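Long-range contacts in UDP-N-acetylglucosamine 3-dehydrogenase (Acidithiobacillus ferrooxidans, PDB 7BVJ), which catalyses the NAD(+)-dependent oxidation of the glucosamine 3-position of UDP-N-acetylglucosamine to a ketone, on the way to the diamino sugar found in some lipid A: residues M4-I9 / A24-A29; G117-V122 / A270-D275; D156-L161 / A298-V303; T173-V178 / M199-G204; N238-Y243 / E259-A264. All blocks are in the same frame, centred on the assembly; numbering follows the deposited sequence.

Contact 1 (M4-I9 / A24-A29); sequences MRTGVI and AISQLA
Thr6 and Ser26 meet hydroxyl to hydroxyl: Thr6 OG1 donates to Ser26 OG at 2.8 Å. Both oxygens take the crowded position between their own backbone N and carbonyl carbon (chi1 59° and 68°), which turns the two oxygens toward each other. Ser26 OG also bonds to Tyr22 O, in the last turn of helix 13-25, so the serine hydroxyl is held from two partners just where the chain leaves the helix. The methyl of Thr6 adds a second touch, with CG2 3.3 Å from Ser26 OG. Beyond it Leu28 CD1 lies 3.7 Å from Thr6 O, while Tyr22 packs on the side chains of both Thr6 and Leu28. An alanine in place of Thr6 would probably leave Ser26 OG without its donor and open a gap beside Ser26 and Leu28. The backbones run parallel in register Arg5-Gln27 and Thr6-Leu28: Gln27 N bonds to Met4 O at 3.0 Å, Thr6 N to Gln27 O at 3.1 Å and Ala29 N to Thr6 O at 2.9 Å. The axes of the short segments 5-9 and 27-29 lie 49° apart. On the other sheet face Arg5 turns from this pairing to a salt bridge with Asp62. Two parallel strands joined through helix 13-25 form the first beta-alpha-beta unit of the NAD-binding Rossmann fold.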
# COMPACT_ATOMS: atom_id res chain seq x y z
N MET A 4 -6.14 -22.82 -5.79
CA MET A 4 -4.89 -22.25 -6.25
C MET A 4 -3.77 -22.70 -5.33
O MET A 4 -3.93 -22.71 -4.11
CB MET A 4 -4.98 -20.73 -6.27
CG MET A 4 -3.75 -20.05 -6.77
SD MET A 4 -3.96 -19.63 -8.49
CE MET A 4 -4.77 -18.06 -8.25
N ARG A 5 -2.62 -23.07 -5.92
CA ARG A 5 -1.43 -23.39 -5.14
C ARG A 5 -0.66 -22.11 -4.85
O ARG A 5 -0.20 -21.42 -5.78
CB ARG A 5 -0.56 -24.40 -5.88
CG ARG A 5 -1.15 -25.80 -5.94
CD ARG A 5 -0.34 -26.66 -6.88
NE ARG A 5 -0.17 -26.02 -8.18
CZ ARG A 5 0.95 -26.10 -8.90
NH1 ARG A 5 1.99 -26.79 -8.44
NH2 ARG A 5 1.02 -25.49 -10.08
N THR A 6 -0.51 -21.80 -3.56
CA THR A 6 0.01 -20.51 -3.13
C THR A 6 1.20 -20.69 -2.18
O THR A 6 1.37 -21.73 -1.53
CB THR A 6 -1.07 -19.67 -2.44
OG1 THR A 6 -1.59 -20.38 -1.31
CG2 THR A 6 -2.21 -19.36 -3.41
N GLY A 7 2.03 -19.65 -2.12
CA GLY A 7 3.17 -19.62 -1.22
C GLY A 7 3.52 -18.20 -0.82
O GLY A 7 3.03 -17.23 -1.39
N VAL A 8 4.37 -18.10 0.20
CA VAL A 8 4.90 -16.82 0.65
C VAL A 8 6.41 -16.93 0.71
O VAL A 8 6.95 -17.88 1.28
CB VAL A 8 4.32 -16.38 2.01
CG1 VAL A 8 4.90 -15.03 2.42
CG2 VAL A 8 2.79 -16.29 1.95
N ILE A 9 7.09 -15.97 0.10
CA ILE A 9 8.54 -15.84 0.13
C ILE A 9 8.85 -14.69 1.07
O ILE A 9 8.56 -13.53 0.75
CB ILE A 9 9.10 -15.59 -1.27
CG1 ILE A 9 8.76 -16.76 -2.19
CG2 ILE A 9 10.61 -15.26 -1.18
CD1 ILE A 9 9.02 -16.49 -3.66
N ALA A 24 -6.02 -19.81 4.81
CA ALA A 24 -7.47 -19.81 4.99
C ALA A 24 -8.24 -19.86 3.67
O ALA A 24 -9.35 -20.41 3.63
CB ALA A 24 -7.91 -18.59 5.80
N ILE A 25 -7.72 -19.29 2.58
CA ILE A 25 -8.55 -19.12 1.39
C ILE A 25 -8.04 -19.85 0.15
O ILE A 25 -8.62 -19.68 -0.93
CB ILE A 25 -8.74 -17.63 1.06
CG1 ILE A 25 -7.45 -17.07 0.45
CG2 ILE A 25 -9.17 -16.87 2.30
CD1 ILE A 25 -7.56 -15.61 0.17
N SER A 26 -6.99 -20.65 0.26
CA SER A 26 -6.41 -21.32 -0.90
C SER A 26 -5.66 -22.54 -0.40
O SER A 26 -5.77 -22.92 0.77
CB SER A 26 -5.49 -20.37 -1.69
OG SER A 26 -4.30 -20.03 -0.96
N GLN A 27 -4.88 -23.16 -1.30
CA GLN A 27 -4.10 -24.36 -0.98
C GLN A 27 -2.65 -23.92 -0.76
O GLN A 27 -1.84 -23.90 -1.69
CB GLN A 27 -4.24 -25.40 -2.08
CG GLN A 27 -5.61 -26.07 -2.13
CD GLN A 27 -6.68 -25.18 -2.75
OE1 GLN A 27 -6.57 -24.76 -3.90
NE2 GLN A 27 -7.73 -24.88 -1.98
N LEU A 28 -2.35 -23.53 0.47
CA LEU A 28 -1.01 -23.06 0.81
C LEU A 28 -0.04 -24.23 0.79
O LEU A 28 -0.09 -25.09 1.67
CB LEU A 28 -1.02 -22.38 2.18
CG LEU A 28 0.31 -21.82 2.73
CD1 LEU A 28 0.80 -20.60 1.96
CD2 LEU A 28 0.20 -21.48 4.21
N ALA A 29 0.83 -24.28 -0.22
CA ALA A 29 1.90 -25.27 -0.21
C ALA A 29 2.88 -25.02 0.92
O ALA A 29 3.29 -25.96 1.61
CB ALA A 29 2.63 -25.27 -1.55

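Contact 2 (G117-V122 / A270-D275); sequences GHIKRV and AAEIED
Glu272 reaches from helix 268-282 to the backbone of Gly117, His118 and Ile119, where the last strand of the Rossmann sheet runs into a 3-10 turn. Its CG lies anti to the backbone N (chi1 166°) and the chain stays extended, which carries the carboxylate across. OE1 lies 3.2 Å from His118 N and 3.3 Å from Ile119 N, yet both angles are too poor for hydrogen bonds; the carboxylate packs against the peptide backbone without one. The side chain of Ile119 crosses that of Glu272 at about a right angle, with CB 4.0 Å from OE1. An alanine here, lacking the carboxylate, would probably leave a gap beside the backbone of Gly117 to Ile119.

Second-shell contacts surround both sides. The Ile119 side chain lies about 6 Å from that of Leu14, an NAD(+)-binding residue, so the contact sits close to the cofactor site. Gly117 pairs through its backbone with Ile89 of the neighbouring strand, and Val122 N bonds to Ile119 O at 2.9 Å, closing the turn. Phe287, in the loop after helix 268-282, packs on Glu272, and its N donates to Asp275 OD1. At the far end of the contact the two segments meet through methyls, Val122 CG2 lying 4.2 Å from Ala271 CB.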
# COMPACT_ATOMS: atom_id res chain seq x y z
N GLY A 117 1.26 -4.69 -2.99
CA GLY A 117 0.50 -4.62 -1.76
C GLY A 117 0.22 -3.23 -1.22
O GLY A 117 0.74 -2.83 -0.18
N HIS A 118 -0.64 -2.48 -1.92
CA HIS A 118 -1.04 -1.14 -1.47
C HIS A 118 -2.38 -1.26 -0.76
O HIS A 118 -3.45 -0.96 -1.31
CB HIS A 118 -1.07 -0.18 -2.65
CG HIS A 118 0.28 0.36 -2.99
ND1 HIS A 118 0.96 1.20 -2.15
CD2 HIS A 118 1.09 0.15 -4.06
CE1 HIS A 118 2.12 1.52 -2.69
NE2 HIS A 118 2.23 0.89 -3.85
N ILE A 119 -2.29 -1.65 0.51
CA ILE A 119 -3.42 -2.12 1.30
C ILE A 119 -4.52 -1.07 1.44
O ILE A 119 -5.71 -1.42 1.47
CB ILE A 119 -2.93 -2.63 2.67
CG1 ILE A 119 -4.04 -3.41 3.39
CG2 ILE A 119 -2.38 -1.48 3.55
CD1 ILE A 119 -3.54 -4.50 4.33
N LYS A 120 -4.18 0.22 1.49
CA LYS A 120 -5.11 1.35 1.77
C LYS A 120 -6.17 1.46 0.69
O LYS A 120 -7.15 2.04 0.92
CB LYS A 120 -4.31 2.65 1.88
CG LYS A 120 -4.24 3.32 3.23
CD LYS A 120 -3.29 2.70 4.17
CE LYS A 120 -4.04 2.01 5.29
NZ LYS A 120 -3.13 1.18 6.09
N ARG A 121 -5.92 0.89 -0.47
CA ARG A 121 -6.92 0.91 -1.53
C ARG A 121 -8.14 0.09 -1.16
O ARG A 121 -9.24 0.39 -1.64
CB ARG A 121 -6.34 0.38 -2.84
CG ARG A 121 -5.27 1.22 -3.48
CD ARG A 121 -5.03 0.76 -4.88
NE ARG A 121 -4.10 1.63 -5.60
CZ ARG A 121 -4.08 1.74 -6.92
NH1 ARG A 121 -4.94 1.03 -7.64
NH2 ARG A 121 -3.23 2.54 -7.53
N VAL A 122 -7.99 -0.96 -0.34
CA VAL A 122 -9.13 -1.80 0.02
C VAL A 122 -9.71 -1.41 1.37
O VAL A 122 -10.62 -2.08 1.87
CB VAL A 122 -8.78 -3.31 -0.05
CG1 VAL A 122 -8.11 -3.68 -1.37
CG2 VAL A 122 -7.91 -3.74 1.11
N ALA A 270 -6.63 -9.99 3.92
CA ALA A 270 -7.44 -11.04 3.30
C ALA A 270 -8.14 -10.54 2.04
O ALA A 270 -8.20 -11.26 1.04
CB ALA A 270 -8.48 -11.57 4.30
N ALA A 271 -8.70 -9.33 2.08
CA ALA A 271 -9.37 -8.77 0.91
C ALA A 271 -8.40 -8.61 -0.25
O ALA A 271 -8.72 -8.96 -1.40
CB ALA A 271 -9.98 -7.40 1.28
N GLU A 272 -7.22 -8.08 0.03
CA GLU A 272 -6.22 -7.85 -1.00
C GLU A 272 -5.73 -9.18 -1.59
O GLU A 272 -5.54 -9.31 -2.81
CB GLU A 272 -5.10 -7.01 -0.36
CG GLU A 272 -3.77 -6.86 -1.05
CD GLU A 272 -2.86 -5.83 -0.33
OE1 GLU A 272 -2.72 -4.67 -0.78
OE2 GLU A 272 -2.30 -6.17 0.73
N ILE A 273 -5.61 -10.21 -0.76
CA ILE A 273 -5.12 -11.48 -1.28
C ILE A 273 -6.21 -12.17 -2.09
O ILE A 273 -5.94 -12.73 -3.17
CB ILE A 273 -4.58 -12.35 -0.13
CG1 ILE A 273 -3.18 -11.85 0.24
CG2 ILE A 273 -4.54 -13.84 -0.53
CD1 ILE A 273 -2.59 -12.47 1.49
N GLU A 274 -7.46 -12.12 -1.62
CA GLU A 274 -8.54 -12.69 -2.42
C GLU A 274 -8.65 -11.98 -3.76
O GLU A 274 -8.88 -12.62 -4.79
CB GLU A 274 -9.88 -12.64 -1.69
CG GLU A 274 -10.97 -13.32 -2.53
CD GLU A 274 -12.35 -13.29 -1.90
OE1 GLU A 274 -12.45 -13.30 -0.66
OE2 GLU A 274 -13.34 -13.27 -2.67
N ASP A 275 -8.45 -10.66 -3.77
CA ASP A 275 -8.50 -9.94 -5.04
C ASP A 275 -7.39 -10.40 -5.98
O ASP A 275 -7.63 -10.64 -7.17
CB ASP A 275 -8.43 -8.44 -4.76
CG ASP A 275 -8.54 -7.62 -6.00
OD1 ASP A 275 -7.52 -7.51 -6.71
OD2 ASP A 275 -9.64 -7.07 -6.28

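Contact 3 (D156-L161 / A298-V303); sequences DVIMDL and AAALQV
Ile158 and Met159 pack onto Ala300, Leu301 and Val303 where helix 157-173 crosses helix 290-312; the axes of the short segments run at 152°, near antiparallel, and approach to 9.3 Å. Both helices lie on strand 194-201 of the mixed sheet, Ile158 on Ala195 and Val303 on Ala197. Asp156, just before the first helix, is its N-cap: OD1 accepts from Met159 N at 3.0 Å, the donor standing well above the carboxylate plane, and weakly from Ile158 N. Its OD2 forms a salt bridge with Arg304. Ile158 follows with both branches in use. Its chi1 of -51° sets CG2 anti to the backbone N, and this methyl rests 3.5 Å from Ala300 O; CD1 meets Val303 CG1 at 3.7 Å, the two side chains crossing obliquely. Next comes Met159, bent at chi2 and chi3, whose SD lies 3.7 Å from Ala300 CB and 4.2 Å from Leu301 CD2. Asp160 O accepts from Lys91 NZ, a lysine suggested, along with His164, as a likely catalytic base. No hydrogen bond joins the two segments. Their buried cohesion comes from apolar contact against a small alanine, while the charged pairing stays at the N-terminus of helix 157-173.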
# COMPACT_ATOMS: atom_id res chain seq x y z
N ASP A 156 11.06 4.18 6.63
CA ASP A 156 11.28 5.29 5.71
C ASP A 156 10.01 6.14 5.68
O ASP A 156 8.97 5.69 5.20
CB ASP A 156 11.67 4.78 4.33
CG ASP A 156 12.10 5.89 3.38
OD1 ASP A 156 11.37 6.91 3.22
OD2 ASP A 156 13.17 5.73 2.76
N VAL A 157 10.11 7.36 6.19
CA VAL A 157 8.94 8.21 6.39
C VAL A 157 8.16 8.42 5.09
O VAL A 157 6.93 8.49 5.10
CB VAL A 157 9.41 9.53 7.05
CG1 VAL A 157 8.54 10.69 6.74
CG2 VAL A 157 9.50 9.31 8.57
N ILE A 158 8.84 8.50 3.95
CA ILE A 158 8.17 8.65 2.66
C ILE A 158 7.78 7.30 2.08
O ILE A 158 6.61 7.09 1.72
CB ILE A 158 9.08 9.43 1.69
CG1 ILE A 158 9.56 10.73 2.35
CG2 ILE A 158 8.33 9.74 0.41
CD1 ILE A 158 8.40 11.61 2.80
N MET A 159 8.74 6.37 1.97
CA MET A 159 8.53 5.10 1.26
C MET A 159 7.70 4.09 2.06
O MET A 159 7.09 3.20 1.45
CB MET A 159 9.87 4.46 0.89
CG MET A 159 10.81 5.35 0.06
SD MET A 159 10.17 5.95 -1.53
CE MET A 159 9.33 4.47 -2.09
N ASP A 160 7.64 4.21 3.38
CA ASP A 160 6.87 3.28 4.19
C ASP A 160 5.61 3.87 4.81
O ASP A 160 4.76 3.10 5.25
CB ASP A 160 7.74 2.71 5.33
CG ASP A 160 9.00 2.02 4.81
OD1 ASP A 160 8.91 1.24 3.84
OD2 ASP A 160 10.09 2.30 5.36
N LEU A 161 5.49 5.20 4.90
CA LEU A 161 4.29 5.84 5.45
C LEU A 161 3.57 6.68 4.40
O LEU A 161 2.41 6.40 4.07
CB LEU A 161 4.64 6.72 6.65
CG LEU A 161 5.32 6.13 7.88
CD1 LEU A 161 5.59 7.24 8.87
CD2 LEU A 161 4.43 5.06 8.51
N ALA A 298 7.44 6.33 -8.34
CA ALA A 298 8.09 7.50 -8.93
C ALA A 298 7.70 8.78 -8.19
O ALA A 298 8.57 9.63 -7.90
CB ALA A 298 7.71 7.62 -10.42
N ALA A 299 6.42 8.93 -7.84
CA ALA A 299 6.03 10.08 -7.02
C ALA A 299 6.75 10.09 -5.67
O ALA A 299 7.20 11.15 -5.19
CB ALA A 299 4.52 10.07 -6.81
N ALA A 300 6.84 8.93 -5.02
CA ALA A 300 7.44 8.90 -3.70
C ALA A 300 8.92 9.23 -3.78
O ALA A 300 9.44 9.93 -2.91
CB ALA A 300 7.22 7.54 -3.05
N LEU A 301 9.59 8.76 -4.83
CA LEU A 301 10.99 9.12 -5.00
C LEU A 301 11.14 10.63 -5.23
O LEU A 301 12.07 11.25 -4.70
CB LEU A 301 11.60 8.29 -6.13
CG LEU A 301 11.74 6.79 -5.84
CD1 LEU A 301 12.06 6.03 -7.12
CD2 LEU A 301 12.82 6.51 -4.80
N GLN A 302 10.23 11.23 -5.99
CA GLN A 302 10.27 12.70 -6.12
C GLN A 302 10.15 13.38 -4.76
O GLN A 302 10.93 14.29 -4.43
CB GLN A 302 9.17 13.17 -7.06
CG GLN A 302 9.65 13.43 -8.47
CD GLN A 302 8.71 14.37 -9.23
OE1 GLN A 302 9.03 15.54 -9.45
NE2 GLN A 302 7.54 13.85 -9.64
N VAL A 303 9.19 12.93 -3.95
CA VAL A 303 9.04 13.51 -2.62
C VAL A 303 10.32 13.34 -1.81
O VAL A 303 10.80 14.28 -1.18
CB VAL A 303 7.82 12.92 -1.89
CG1 VAL A 303 7.84 13.38 -0.43
CG2 VAL A 303 6.49 13.35 -2.56

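Contact 4 (T173-V178 / M199-G204); sequences TGAEPV and MTLNNG
Leu201 fits between Thr173 and Pro177 on the packed side of this contact, where the chain leaving helix 157-173 enters strand 177-185 beside strand 194-201. Leu201 CD1 lies only 3.2 Å from Thr173 OG1, whose hydroxyl is already bonded to Thr169 O; the two side chains cross at about a right angle. The other branch, CD2, sits 3.5 Å from Pro177 CA. The Pro177 and Met199 side chains lie side by side, pointing the same way, with Pro177 CG 3.9 Å from Met199 CE, and Ala175 CB meets Leu201 CB at 3.8 Å.

Here the hairpin starts: Pro177 and Leu201 make an antiparallel non-hydrogen-bonded pair, and Val178 N bonds to Thr200 O at 2.6 Å.

The solvent side is more exposed and largely polar, though Val178 CG2 packs 3.3 Å from Asn202 CA. Asn202 OD1 accepts from Glu176 N at 3.0 Å, nearly straight at 172°, although the donor stands 64° above the amide's carbonyl plane. The bonds of Asn202 ND2 to Glu176 OE1 and of Asn202 N to Glu176 O are weak. Carboxylate and amide planes lie 81° apart, and the weak, bent bond between them suggests a less constrained carboxylate than the amide held by Glu176 N.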
# COMPACT_ATOMS: atom_id res chain seq x y z
N THR A 173 -7.61 10.74 -7.93
CA THR A 173 -7.60 11.77 -8.97
C THR A 173 -7.45 11.22 -10.38
O THR A 173 -7.98 11.80 -11.33
CB THR A 173 -6.48 12.78 -8.72
OG1 THR A 173 -5.23 12.08 -8.62
CG2 THR A 173 -6.76 13.59 -7.43
N GLY A 174 -6.72 10.12 -10.55
CA GLY A 174 -6.41 9.69 -11.90
C GLY A 174 -5.48 10.63 -12.64
O GLY A 174 -5.38 10.55 -13.86
N ALA A 175 -4.76 11.49 -11.93
CA ALA A 175 -3.91 12.50 -12.53
C ALA A 175 -2.44 12.19 -12.24
O ALA A 175 -2.11 11.28 -11.47
CB ALA A 175 -4.30 13.89 -12.02
N GLU A 176 -1.55 12.96 -12.88
CA GLU A 176 -0.11 12.83 -12.74
C GLU A 176 0.49 14.08 -12.11
O GLU A 176 0.05 15.20 -12.40
CB GLU A 176 0.56 12.58 -14.09
CG GLU A 176 0.30 11.20 -14.68
CD GLU A 176 -1.01 11.15 -15.46
OE1 GLU A 176 -1.36 12.16 -16.12
OE2 GLU A 176 -1.69 10.11 -15.41
N PRO A 177 1.53 13.93 -11.27
CA PRO A 177 2.14 15.11 -10.63
C PRO A 177 2.84 16.01 -11.63
O PRO A 177 3.54 15.54 -12.54
CB PRO A 177 3.14 14.50 -9.64
CG PRO A 177 2.84 13.06 -9.58
CD PRO A 177 2.22 12.69 -10.90
N VAL A 178 2.63 17.32 -11.46
CA VAL A 178 3.35 18.34 -12.20
C VAL A 178 4.39 19.03 -11.34
O VAL A 178 5.38 19.54 -11.88
CB VAL A 178 2.39 19.41 -12.78
CG1 VAL A 178 3.05 20.13 -13.96
CG2 VAL A 178 1.14 18.81 -13.21
N MET A 199 1.93 18.61 -3.37
CA MET A 199 1.99 18.02 -4.70
C MET A 199 0.88 18.63 -5.54
O MET A 199 -0.28 18.64 -5.13
CB MET A 199 1.82 16.49 -4.62
CG MET A 199 1.99 15.75 -5.94
SD MET A 199 2.04 13.93 -5.81
CE MET A 199 3.80 13.59 -5.81
N THR A 200 1.23 19.14 -6.71
CA THR A 200 0.26 19.64 -7.68
C THR A 200 0.22 18.67 -8.85
O THR A 200 1.26 18.40 -9.48
CB THR A 200 0.62 21.05 -8.13
OG1 THR A 200 0.99 21.82 -6.98
CG2 THR A 200 -0.56 21.72 -8.80
N LEU A 201 -0.97 18.15 -9.15
CA LEU A 201 -1.20 17.21 -10.23
C LEU A 201 -1.66 17.94 -11.49
O LEU A 201 -1.97 19.13 -11.47
CB LEU A 201 -2.25 16.16 -9.84
CG LEU A 201 -1.99 15.40 -8.53
CD1 LEU A 201 -3.07 14.36 -8.32
CD2 LEU A 201 -0.63 14.74 -8.52
N ASN A 202 -1.70 17.20 -12.61
CA ASN A 202 -1.93 17.86 -13.89
C ASN A 202 -3.40 18.15 -14.17
O ASN A 202 -3.70 18.74 -15.21
CB ASN A 202 -1.29 17.05 -15.04
CG ASN A 202 -1.95 15.70 -15.31
OD1 ASN A 202 -2.75 15.20 -14.53
ND2 ASN A 202 -1.59 15.11 -16.46
N ASN A 203 -4.32 17.80 -13.26
CA ASN A 203 -5.70 18.24 -13.33
C ASN A 203 -5.96 19.42 -12.40
O ASN A 203 -7.12 19.75 -12.15
CB ASN A 203 -6.65 17.09 -12.99
CG ASN A 203 -6.55 16.70 -11.53
OD1 ASN A 203 -5.55 17.00 -10.88
ND2 ASN A 203 -7.59 16.04 -11.00
N GLY A 204 -4.90 20.00 -11.82
CA GLY A 204 -5.00 21.05 -10.82
C GLY A 204 -5.22 20.61 -9.38
O GLY A 204 -5.28 21.49 -8.51

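Contact 5 (N238-Y243 / E259-A264); sequences NTLHIY and EAVDLA
The imidazole of His241 lies against Ala260, whose CB comes in at a slant 3.4 Å from CE1; ND1 is held by Asp258 OD2. The other flat group, the Asn238 amide, has ND2 3.7 Å from Leu263 CB, and a water links ND2 to Leu263 O. His241 lies in the antiparallel beta hairpin of strands 239-245 and 256-261, Asn238 just before its first strand; strand 256-261 is the outermost on this side of the eight-stranded mixed sheet. The register rests on the His241-Ala260 pair and on Ile242 with Glu259, whose N and O atoms bond both ways. Val261 N also bonds to Leu240 O, at 2.8 Å and 163°. Past Val261 the strands part, and water takes over: one molecule bridges Leu240 N and Val261 O, another Asn238 O and Leu263 N. Asn238 and Thr239 fit a G1 beta bulge, facing Asp234. On the sheet face away from His241, Leu240 and Val261 lie side by side, CD2 to CB 3.7 Å, and Tyr128 of helix 124-132 packs on both. Ile242 CD1 reaches Val261 CG2 at 3.8 Å. Where the strands separate, Leu263 CD1 lies 3.5 Å from Asn238 O.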
# COMPACT_ATOMS: atom_id res chain seq x y z
N ASN A 238 -11.68 3.73 11.67
CA ASN A 238 -12.58 3.24 10.62
C ASN A 238 -13.88 4.05 10.55
O ASN A 238 -14.98 3.48 10.48
CB ASN A 238 -12.86 1.74 10.79
CG ASN A 238 -13.33 1.07 9.49
OD1 ASN A 238 -12.66 1.15 8.46
ND2 ASN A 238 -14.48 0.40 9.56
N THR A 239 -13.76 5.38 10.55
CA THR A 239 -14.93 6.25 10.45
C THR A 239 -14.84 7.17 9.24
O THR A 239 -13.76 7.59 8.84
CB THR A 239 -15.12 7.12 11.70
OG1 THR A 239 -14.01 8.01 11.86
CG2 THR A 239 -15.26 6.25 12.95
N LEU A 240 -16.01 7.50 8.68
CA LEU A 240 -16.10 8.36 7.51
C LEU A 240 -17.26 9.34 7.66
O LEU A 240 -18.37 8.94 8.01
CB LEU A 240 -16.25 7.53 6.22
CG LEU A 240 -16.83 8.21 4.97
CD1 LEU A 240 -15.90 9.29 4.45
CD2 LEU A 240 -17.07 7.18 3.91
N HIS A 241 -16.99 10.62 7.41
CA HIS A 241 -18.01 11.66 7.49
C HIS A 241 -18.00 12.48 6.20
O HIS A 241 -16.93 12.88 5.74
CB HIS A 241 -17.77 12.59 8.68
CG HIS A 241 -18.15 11.97 9.98
ND1 HIS A 241 -19.39 12.16 10.56
CD2 HIS A 241 -17.48 11.14 10.80
CE1 HIS A 241 -19.45 11.49 11.69
NE2 HIS A 241 -18.30 10.85 11.86
N ILE A 242 -19.18 12.72 5.65
CA ILE A 242 -19.33 13.45 4.39
C ILE A 242 -20.25 14.63 4.64
O ILE A 242 -21.39 14.45 5.08
CB ILE A 242 -19.88 12.55 3.28
CG1 ILE A 242 -18.97 11.34 3.09
CG2 ILE A 242 -20.03 13.32 1.98
CD1 ILE A 242 -19.52 10.32 2.10
N TYR A 243 -19.76 15.83 4.36
CA TYR A 243 -20.54 17.04 4.53
C TYR A 243 -20.96 17.54 3.15
O TYR A 243 -20.13 17.59 2.23
CB TYR A 243 -19.76 18.14 5.26
CG TYR A 243 -19.28 17.81 6.67
CD1 TYR A 243 -19.31 16.51 7.17
CD2 TYR A 243 -18.78 18.82 7.50
CE1 TYR A 243 -18.86 16.21 8.45
CE2 TYR A 243 -18.33 18.53 8.80
CZ TYR A 243 -18.38 17.22 9.26
OH TYR A 243 -17.94 16.90 10.53
N GLU A 259 -23.13 13.68 7.18
CA GLU A 259 -23.59 12.30 7.11
C GLU A 259 -22.46 11.40 7.61
O GLU A 259 -21.39 11.34 7.01
CB GLU A 259 -23.99 11.93 5.69
CG GLU A 259 -24.00 10.43 5.48
CD GLU A 259 -24.20 10.05 4.04
OE1 GLU A 259 -24.94 9.07 3.81
OE2 GLU A 259 -23.63 10.73 3.16
N ALA A 260 -22.74 10.77 8.74
CA ALA A 260 -21.83 9.80 9.37
C ALA A 260 -22.02 8.48 8.62
O ALA A 260 -23.08 7.94 8.68
CB ALA A 260 -22.15 9.69 10.84
N VAL A 261 -21.00 8.05 7.90
CA VAL A 261 -21.11 6.85 7.03
C VAL A 261 -20.88 5.58 7.82
O VAL A 261 -19.87 5.42 8.48
CB VAL A 261 -20.25 6.90 5.76
CG1 VAL A 261 -20.37 5.64 4.95
CG2 VAL A 261 -20.61 8.07 4.91
N ASP A 262 -21.83 4.66 7.72
CA ASP A 262 -21.73 3.39 8.45
C ASP A 262 -20.77 2.44 7.73
O ASP A 262 -21.10 1.78 6.77
CB ASP A 262 -23.10 2.82 8.82
CG ASP A 262 -23.76 3.46 10.02
OD1 ASP A 262 -23.05 3.98 10.89
OD2 ASP A 262 -24.98 3.43 10.07
N LEU A 263 -19.56 2.40 8.24
CA LEU A 263 -18.50 1.53 7.66
C LEU A 263 -18.37 0.20 8.40
O LEU A 263 -18.27 0.19 9.60
CB LEU A 263 -17.11 2.19 7.66
CG LEU A 263 -16.87 3.46 6.84
CD1 LEU A 263 -15.46 3.95 7.04
CD2 LEU A 263 -17.15 3.24 5.38
N ALA A 264 -18.28 -0.87 7.65
CA ALA A 264 -18.06 -2.22 8.20
C ALA A 264 -16.56 -2.48 8.30
O ALA A 264 -15.85 -2.10 7.38
CB ALA A 264 -18.68 -3.22 7.27
O HOH W 1 -17.96 3.74 10.15
O HOH W 2 -16.57 0.14 11.59
O HOH W 3 -18.14 6.39 10.26

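Contacts 2 and 3 are buried, contacts 1 and 4 partly so, and contact 5 lies at the surface. Chemistry follows place: strand pairing carries contact 1, parallel in the Rossmann sheet, and contact 5, antiparallel at one outer edge of the mixed sheet, while contact 4, at the other edge, adds one bridge to side-chain bonds and apolar contact. Contacts 2 and 3 have no hydrogen bond between their segments. Water bridges enter at contact 5. Two pairs of contacts touch directly: Ile25 CD1 of contact 1 packs 3.6 Å from Ile273 CG2 of contact 2, and Met199 CE of contact 4 lies 3.7 Å from Ala299 CB of contact 3.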